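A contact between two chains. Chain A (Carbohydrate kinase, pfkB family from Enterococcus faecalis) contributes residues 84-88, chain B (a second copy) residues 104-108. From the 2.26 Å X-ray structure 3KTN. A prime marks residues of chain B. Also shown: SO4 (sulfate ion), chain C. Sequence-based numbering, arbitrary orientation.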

# COMPACT_ATOMS: atom_id res chain seq x y z
N GLY A 84 13.15 29.53 -9.54
CA GLY A 84 11.72 29.41 -9.30
C GLY A 84 11.35 28.69 -8.03
O GLY A 84 12.16 28.55 -7.11
N ASP A 85 10.11 28.21 -7.98
CA ASP A 85 9.60 27.51 -6.81
C ASP A 85 8.67 26.36 -7.19
O ASP A 85 8.47 25.43 -6.41
N HIS A 86 8.14 26.43 -8.40
CA HIS A 86 7.17 25.46 -8.88
C HIS A 86 7.70 24.46 -9.91
O HIS A 86 8.66 24.73 -10.64
N ILE A 87 7.06 23.29 -9.96
CA ILE A 87 7.41 22.28 -10.94
C ILE A 87 6.11 21.90 -11.65
O ILE A 87 5.07 21.75 -11.00
N GLY A 88 6.16 21.78 -12.97
CA GLY A 88 4.96 21.42 -13.72
C GLY A 88 4.54 20.01 -13.35
O GLY A 88 5.37 19.22 -12.89
N THR B 104 6.00 22.10 1.60
CA THR B 104 6.56 22.71 0.40
C THR B 104 5.41 23.06 -0.55
O THR B 104 4.74 22.17 -1.08
N TYR B 105 5.19 24.36 -0.77
CA TYR B 105 4.11 24.84 -1.63
C TYR B 105 4.47 24.82 -3.11
O TYR B 105 5.63 24.98 -3.48
N GLN B 106 3.46 24.63 -3.94
CA GLN B 106 3.62 24.66 -5.39
C GLN B 106 2.88 25.93 -5.81
O GLN B 106 2.44 26.69 -4.95
N ASN B 107 2.73 26.17 -7.11
CA ASN B 107 2.03 27.37 -7.57
C ASN B 107 0.64 27.47 -6.97
O ASN B 107 -0.16 26.55 -7.07
N ARG B 108 0.36 28.63 -6.38
CA ARG B 108 -0.92 28.85 -5.75
C ARG B 108 -1.75 29.97 -6.40
O ARG B 108 -2.96 29.87 -6.49

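The contact is small, burying 228 Å² summed over both stretches, and it centres on His86 and Gln106′, whose CA atoms lie 5.0 Å apart. These two residues also lose the most area to the opposing stretch, 64 and 67 Å² respectively. Neither CA-to-CB bond points straight across: both run sideways, and the outer part of each side chain then comes nearer to the other chain.

Both assigned hydrogen bonds between the two stretches involve the Gln106′ side-chain amide. Gln106′ adopts m at chi1 (-80°) and m at chi2 (-90°), with chi3 at 81°, a folded conformation that lays its carboxamide alongside the backbone of Ile87. There it uses both of its polar atoms: Ile87 N donates to Gln106′ OE1 at 3.1 Å with an N-H...acceptor angle of 145°, and Gln106′ NE2 donates to Ile87 O at 3.0 Å and 140°. A primary amide carries a donor and an acceptor side by side, so it can satisfy the NH and the C=O of a single residue, much as a neighbouring strand would. The angles show that both bonds are moderately bent.

The ring contact involves His86, in the t rotamer (chi1 -178°, chi2 77°). Asn107′ CB sits over one face of the imidazole, 3.5 Å from the ring centroid and 21° off the ring normal, which meets the description of a CH-pi contact. Asn107′ is also t (chi1 -179°), and its end leads away from chain A, leaving the CB methylene against the ring; its OD1 is hydrogen-bonded to a residue just outside one of the stretches. His86 ND1 approaches Asn107′ N to 2.7 Å, a pair whose geometry does not decide on a hydrogen bond. The other ring nitrogen, NE2, is satisfied elsewhere in the structure.

The remaining contacts are looser. Ile87 (chi1 m, chi2 t) points sideways, and its closest side-chain approach is CB to Gln106′ OE1 at 4.1 Å, so its link to chain B is chiefly through its backbone. Asp85 (m) turns its end away, and its carbonyl O comes no closer than 3.9 Å to Gln106′ OE1, both atoms being acceptors.

Of the two stretches, only that of chain B binds the sulfate, which is probably from the crystallisation liquor. Arg108′, extended with chi1 to chi3 all t, donates from NH2 to sulfate O3 at 2.6 Å (166°) and from NH1 to sulfate O4 at 3.0 Å (137°). Tyr105′, an m rotamer whose end leads away from chain A, adds a weak hydrogen bond from OH to sulfate O4 at 2.5 Å.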

# COMPACT_ATOMS: atom_id res chain seq x y z
CB ASP A 85 8.80 28.49 -5.95
CG ASP A 85 9.60 29.71 -5.56
OD1 ASP A 85 10.50 29.58 -4.71
OD2 ASP A 85 9.32 30.79 -6.11
CB HIS A 86 6.00 26.27 -9.47
CG HIS A 86 4.87 25.43 -9.99
ND1 HIS A 86 3.94 24.84 -9.17
CD2 HIS A 86 4.48 25.16 -11.26
CE1 HIS A 86 3.02 24.24 -9.90
NE2 HIS A 86 3.32 24.42 -11.18
CB ILE A 87 8.03 21.02 -10.29
CG1 ILE A 87 9.34 21.38 -9.59
CG2 ILE A 87 8.31 19.97 -11.37
CD1 ILE A 87 10.07 20.19 -8.98
CB THR B 104 7.52 21.76 -0.32
OG1 THR B 104 8.52 21.31 0.61
CG2 THR B 104 8.20 22.47 -1.48
CB TYR B 105 3.74 26.28 -1.27
CG TYR B 105 3.09 26.44 0.08
CD1 TYR B 105 1.73 26.18 0.26
CD2 TYR B 105 3.84 26.84 1.18
CE1 TYR B 105 1.14 26.32 1.52
CE2 TYR B 105 3.26 26.97 2.43
CZ TYR B 105 1.92 26.71 2.60
OH TYR B 105 1.37 26.81 3.85
CB GLN B 106 2.99 23.43 -6.03
CG GLN B 106 3.86 22.18 -5.94
CD GLN B 106 4.79 22.03 -7.13
OE1 GLN B 106 5.85 22.66 -7.19
NE2 GLN B 106 4.38 21.20 -8.10
CB ASN B 107 1.92 27.41 -9.09
CG ASN B 107 1.21 28.67 -9.59
OD1 ASN B 107 0.01 28.84 -9.37
ND2 ASN B 107 1.96 29.56 -10.23
CB ARG B 108 -0.67 29.17 -4.29
CG ARG B 108 -1.80 28.86 -3.35
CD ARG B 108 -1.26 28.89 -1.94
NE ARG B 108 -2.32 28.85 -0.94
CZ ARG B 108 -2.10 28.97 0.36
NH1 ARG B 108 -0.86 29.14 0.82
NH2 ARG B 108 -3.12 28.92 1.20
S SO4 C . -1.60 28.89 4.46
O1 SO4 C . -0.68 29.91 4.98
O2 SO4 C . -2.22 28.16 5.58
O3 SO4 C . -2.66 29.53 3.66
O4 SO4 C . -0.85 27.96 3.60